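Local coordinates for protein 4-hydroxy-tetrahydrodipicolinate synthase (Thermotoga maritima, PDB 3PB0) that catalyses the condensation of pyruvate with L-aspartate-beta-semialdehyde to 4-hydroxy-tetrahydrodipicolinate, a step of lysine biosynthesis, at residues N113-E118 against T144-L149; E129-G134 against L160-G165. The protein carries 3 engineered substitutions. One frame throughout, in Å; residues are numbered along the deposited sequence.

Contact 1. Residues N113-E118 against T144-L149; sequences NKPTQE and TGVNVL
Gln117 lies across Leu149 where two beta-alpha loops of the TIM barrel meet, on the side of the strands' C-terminal ends. The tight part is here: Leu149 CD1 sits 3.4 Å from Gln117 CG, and Leu149 CG approaches the amide carbon, Gln117 CD, to 3.7 Å. The two side chains run roughly at right angles, and Leu149 forms the exposed margin of the contact. With CG anti to the carbonyl carbon (chi1 -64°) and a further bend at chi2, the glutamine brings its amide against the backbone of Asn147 and Leu149. Were Gln117 an alanine, Leu149 would probably lose the methylene and amide it lies against, and a gap would open beside the start of helix 150-159. Packing is looser but better buried at Pro115, whose CG lies 4.0 Å from Val146 CG2; Leu120 touches both. Thr116, whose hydroxyl N-caps helix 117-129 at Gly119 N, and Glu118, salt-bridged to Arg155, are exposed neighbours. Tyr112, probably part of the catalytic proton relay, lies just before 113-118, its side chain about 6 Å from that of Pro115. The backbone N of Val146 closes an ST turn, donating to Thr144 OG1 at 3.1 Å with an N-H...O angle of 159°.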
loop_
_atom_site.group_PDB
_atom_site.type_symbol
_atom_site.label_atom_id
_atom_site.label_comp_id
_atom_site.label_asym_id
_atom_site.label_seq_id
_atom_site.Cartn_x
_atom_site.Cartn_y
_atom_site.Cartn_z
ATOM N N ASN A 113 -13.790 20.420 2.452
ATOM C CA ASN A 113 -13.600 21.850 2.749
ATOM C C ASN A 113 -12.393 22.475 2.036
ATOM O O ASN A 113 -12.470 22.814 0.845
ATOM C CB ASN A 113 -13.587 22.113 4.270
ATOM C CG ASN A 113 -14.929 21.798 4.926
ATOM O OD1 ASN A 113 -15.937 22.454 4.648
ATOM N ND2 ASN A 113 -14.947 20.787 5.794
ATOM N N LYS A 114 -11.297 22.640 2.769
ATOM C CA LYS A 114 -10.027 23.088 2.208
ATOM C C LYS A 114 -8.968 22.840 3.276
ATOM O O LYS A 114 -8.379 23.799 3.796
ATOM C CB LYS A 114 -10.077 24.575 1.832
ATOM N N PRO A 115 -8.724 21.550 3.604
ATOM C CA PRO A 115 -7.883 21.188 4.749
ATOM C C PRO A 115 -6.569 21.955 4.747
ATOM O O PRO A 115 -5.818 21.924 3.763
ATOM C CB PRO A 115 -7.633 19.689 4.551
ATOM C CG PRO A 115 -8.763 19.221 3.740
ATOM C CD PRO A 115 -9.122 20.357 2.829
ATOM N N THR A 116 -6.323 22.673 5.834
ATOM C CA THR A 116 -5.062 23.373 6.012
ATOM C C THR A 116 -4.030 22.391 6.563
ATOM O O THR A 116 -4.371 21.271 6.957
ATOM C CB THR A 116 -5.208 24.561 6.984
ATOM O OG1 THR A 116 -5.632 24.073 8.262
ATOM C CG2 THR A 116 -6.214 25.584 6.449
ATOM N N GLN A 117 -2.774 22.820 6.594
ATOM C CA GLN A 117 -1.691 21.994 7.112
ATOM C C GLN A 117 -1.818 21.732 8.609
ATOM O O GLN A 117 -1.403 20.673 9.097
ATOM C CB GLN A 117 -0.341 22.621 6.774
ATOM C CG GLN A 117 -0.077 22.684 5.275
ATOM C CD GLN A 117 -0.241 21.331 4.602
ATOM O OE1 GLN A 117 -1.196 21.105 3.859
ATOM N NE2 GLN A 117 0.678 20.421 4.877
ATOM N N GLU A 118 -2.392 22.698 9.330
ATOM C CA GLU A 118 -2.713 22.521 10.748
ATOM C C GLU A 118 -3.870 21.539 10.889
ATOM O O GLU A 118 -3.855 20.677 11.765
ATOM C CB GLU A 118 -3.057 23.862 11.416
ATOM C CG GLU A 118 -3.395 23.756 12.915
ATOM C CD GLU A 118 -2.183 23.413 13.761
ATOM O OE1 GLU A 118 -1.050 23.730 13.332
ATOM O OE2 GLU A 118 -2.352 22.831 14.854
ATOM N N THR A 144 -7.041 12.981 -3.944
ATOM C CA THR A 144 -7.773 13.856 -2.996
ATOM C C THR A 144 -7.695 15.353 -3.292
ATOM O O THR A 144 -8.567 16.124 -2.873
ATOM C CB THR A 144 -7.295 13.657 -1.535
ATOM O OG1 THR A 144 -5.921 14.039 -1.429
ATOM C CG2 THR A 144 -7.466 12.204 -1.082
ATOM N N GLY A 145 -6.649 15.768 -3.999
ATOM C CA GLY A 145 -6.376 17.174 -4.193
ATOM C C GLY A 145 -5.786 17.832 -2.957
ATOM O O GLY A 145 -5.621 19.042 -2.933
ATOM N N VAL A 146 -5.476 17.040 -1.931
ATOM C CA VAL A 146 -4.865 17.539 -0.693
ATOM C C VAL A 146 -3.446 16.978 -0.561
ATOM O O VAL A 146 -3.243 15.762 -0.617
ATOM C CB VAL A 146 -5.707 17.157 0.561
ATOM C CG1 VAL A 146 -5.040 17.630 1.832
ATOM C CG2 VAL A 146 -7.114 17.749 0.462
ATOM N N ASN A 147 -2.471 17.867 -0.394
ATOM C CA ASN A 147 -1.078 17.469 -0.251
ATOM C C ASN A 147 -0.537 17.758 1.153
ATOM O O ASN A 147 -0.604 18.893 1.627
ATOM C CB ASN A 147 -0.222 18.176 -1.311
ATOM C CG ASN A 147 1.194 17.642 -1.379
ATOM O OD1 ASN A 147 1.420 16.423 -1.411
ATOM N ND2 ASN A 147 2.164 18.549 -1.411
ATOM N N VAL A 148 0.008 16.734 1.805
ATOM C CA VAL A 148 0.735 16.922 3.059
ATOM C C VAL A 148 2.097 17.491 2.649
ATOM O O VAL A 148 2.860 16.818 1.947
ATOM C CB VAL A 148 0.924 15.589 3.856
ATOM C CG1 VAL A 148 1.737 15.817 5.160
ATOM C CG2 VAL A 148 -0.417 14.913 4.169
ATOM N N LEU A 149 2.384 18.731 3.058
ATOM C CA LEU A 149 3.682 19.345 2.783
ATOM C C LEU A 149 4.771 18.605 3.533
ATOM O O LEU A 149 4.529 18.132 4.642
ATOM C CB LEU A 149 3.702 20.828 3.186
ATOM C CG LEU A 149 2.731 21.815 2.518
ATOM C CD1 LEU A 149 2.703 23.083 3.369
ATOM C CD2 LEU A 149 3.105 22.152 1.071
#

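Contact 2. Residues E129-G134 against L160-G165; sequences ERTDLG and LKNVVG
Asn162 reaches across to Thr131 and Leu133, in the loop ahead of strand 134-139, and sets its amide beside their backbone carbonyls. Its ND2 lies 3.0 Å from Thr131 O, and its CB is 3.8 Å from Leu133 O. The side chain gets there by standing between its own backbone N and carbonyl carbon (chi1 63°). Its backbone oxygen makes a second touch, a CA-H...O contact in which Gly134 CA approaches Asn162 O to 3.5 Å. Val164 CG1 comes to 4.5 Å of Gly134 C, a marginal contact. One step outward, Ser128 holds the other end of the asparagine amide through a hydrogen bond between its OG and Asn162 OD1. The Thr131 end is shaped by an ST turn, Leu133 N donating to Thr131 OG1 at 2.9 Å, while Glu98 of helix 87-100 accepts from Asp132 N. Asn162 is placed by a type I turn closed by Val163 N to Leu160 O, 3.1 Å. Backbone bonds from Asn162 and Val164 to Ile135 continue the pairing into the sheet. Two alpha-beta loops are thus joined where they feed neighbouring parallel strands, at the N-terminal end of a (beta/alpha)8 barrel.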
loop_
_atom_site.group_PDB
_atom_site.type_symbol
_atom_site.label_atom_id
_atom_site.label_comp_id
_atom_site.label_asym_id
_atom_site.label_seq_id
_atom_site.Cartn_x
_atom_site.Cartn_y
_atom_site.Cartn_z
ATOM N N GLU A 129 -3.276 9.829 19.604
ATOM C CA GLU A 129 -3.436 9.666 21.055
ATOM C C GLU A 129 -4.463 8.598 21.444
ATOM O O GLU A 129 -4.458 8.118 22.585
ATOM C CB GLU A 129 -3.827 10.989 21.697
ATOM C CG GLU A 129 -2.826 12.109 21.524
ATOM C CD GLU A 129 -3.515 13.452 21.410
ATOM O OE1 GLU A 129 -4.746 13.457 21.182
ATOM O OE2 GLU A 129 -2.833 14.495 21.538
ATOM N N ARG A 130 -5.326 8.232 20.496
ATOM C CA ARG A 130 -6.411 7.281 20.740
ATOM C C ARG A 130 -6.113 5.847 20.277
ATOM O O ARG A 130 -6.992 4.986 20.333
ATOM C CB ARG A 130 -7.705 7.773 20.084
ATOM C CG ARG A 130 -8.310 9.033 20.695
ATOM C CD ARG A 130 -8.918 8.778 22.075
ATOM N NE ARG A 130 -9.875 7.669 22.088
ATOM C CZ ARG A 130 -11.195 7.805 22.001
ATOM N NH1 ARG A 130 -11.742 9.009 21.887
ATOM N NH2 ARG A 130 -11.971 6.731 22.022
ATOM N N THR A 131 -4.892 5.589 19.806
ATOM C CA THR A 131 -4.486 4.217 19.462
ATOM C C THR A 131 -3.055 3.871 19.851
ATOM O O THR A 131 -2.208 4.746 19.966
ATOM C CB THR A 131 -4.773 3.864 17.967
ATOM O OG1 THR A 131 -4.358 2.516 17.701
ATOM C CG2 THR A 131 -4.053 4.820 17.013
ATOM N N ASP A 132 -2.797 2.585 20.067
ATOM C CA ASP A 132 -1.436 2.095 20.240
ATOM C C ASP A 132 -0.910 1.442 18.954
ATOM O O ASP A 132 0.169 0.826 18.951
ATOM C CB ASP A 132 -1.357 1.102 21.398
ATOM C CG ASP A 132 -1.409 1.780 22.773
ATOM O OD1 ASP A 132 -1.207 3.020 22.878
ATOM O OD2 ASP A 132 -1.657 1.052 23.755
ATOM N N LEU A 133 -1.676 1.553 17.870
ATOM C CA LEU A 133 -1.227 1.024 16.580
ATOM C C LEU A 133 -0.246 1.955 15.897
ATOM O O LEU A 133 -0.248 3.162 16.142
ATOM C CB LEU A 133 -2.404 0.734 15.632
ATOM C CG LEU A 133 -3.387 -0.369 16.022
ATOM C CD1 LEU A 133 -4.386 -0.635 14.894
ATOM C CD2 LEU A 133 -2.664 -1.651 16.437
ATOM N N GLY A 134 0.585 1.372 15.032
ATOM C CA GLY A 134 1.417 2.143 14.111
ATOM C C GLY A 134 0.523 2.819 13.088
ATOM O O GLY A 134 -0.369 2.188 12.514
ATOM N N LEU A 160 4.365 13.085 16.874
ATOM C CA LEU A 160 3.458 11.958 17.046
ATOM C C LEU A 160 4.216 10.647 16.944
ATOM O O LEU A 160 4.480 10.145 15.851
ATOM C CB LEU A 160 2.291 12.065 16.062
ATOM C CG LEU A 160 1.635 13.461 16.000
ATOM C CD1 LEU A 160 0.603 13.517 14.886
ATOM C CD2 LEU A 160 1.007 13.878 17.358
ATOM N N LYS A 161 4.589 10.117 18.110
ATOM C CA LYS A 161 5.526 9.008 18.208
ATOM C C LYS A 161 5.019 7.717 17.580
ATOM O O LYS A 161 5.808 6.936 17.070
ATOM C CB LYS A 161 5.939 8.763 19.669
ATOM C CG LYS A 161 6.510 9.974 20.395
ATOM C CD LYS A 161 7.851 10.436 19.826
ATOM C CE LYS A 161 8.204 11.825 20.358
ATOM N NZ LYS A 161 9.466 12.341 19.773
ATOM N N ASN A 162 3.707 7.500 17.607
ATOM C CA ASN A 162 3.128 6.294 17.013
ATOM C C ASN A 162 2.759 6.403 15.518
ATOM O O ASN A 162 2.240 5.455 14.944
ATOM C CB ASN A 162 1.945 5.797 17.839
ATOM C CG ASN A 162 0.797 6.784 17.880
ATOM O OD1 ASN A 162 0.955 7.972 17.595
ATOM N ND2 ASN A 162 -0.373 6.292 18.247
ATOM N N VAL A 163 3.015 7.554 14.899
ATOM C CA VAL A 163 2.993 7.650 13.430
ATOM C C VAL A 163 4.336 7.117 12.936
ATOM O O VAL A 163 5.384 7.712 13.215
ATOM C CB VAL A 163 2.747 9.090 12.938
ATOM C CG1 VAL A 163 2.935 9.173 11.414
ATOM C CG2 VAL A 163 1.343 9.553 13.320
ATOM N N VAL A 164 4.319 5.968 12.261
ATOM C CA VAL A 164 5.577 5.275 11.911
ATOM C C VAL A 164 6.235 5.827 10.647
ATOM O O VAL A 164 7.471 5.822 10.507
ATOM C CB VAL A 164 5.382 3.726 11.791
ATOM C CG1 VAL A 164 4.303 3.370 10.779
ATOM C CG2 VAL A 164 6.693 3.027 11.433
ATOM N N GLY A 165 5.408 6.305 9.729
ATOM C CA GLY A 165 5.904 6.706 8.444
ATOM C C GLY A 165 4.851 7.353 7.583
ATOM O O GLY A 165 3.757 7.724 8.047
#

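Contacts 1 and 2 join neighbouring loops at opposite ends of the barrel. Their segments alternate along the chain: 113-118, 129-134, 144-149, 160-165. Helix 117-129 begins in contact 1 and ends at contact 2, strand 134-139 leads back, and helix 150-159 repeats the descent to strand 163-168. The centres lie 20 Å apart and the nearest atoms about 9 Å, so the contacts do not touch. Contact 1 lies between the loops beyond the strands' C-terminal ends, the side of Tyr138 and Lys167, which probably serve as proton donor/acceptor and Schiff-base lysine; contact 2 lies between the loops entering the strands at the far end.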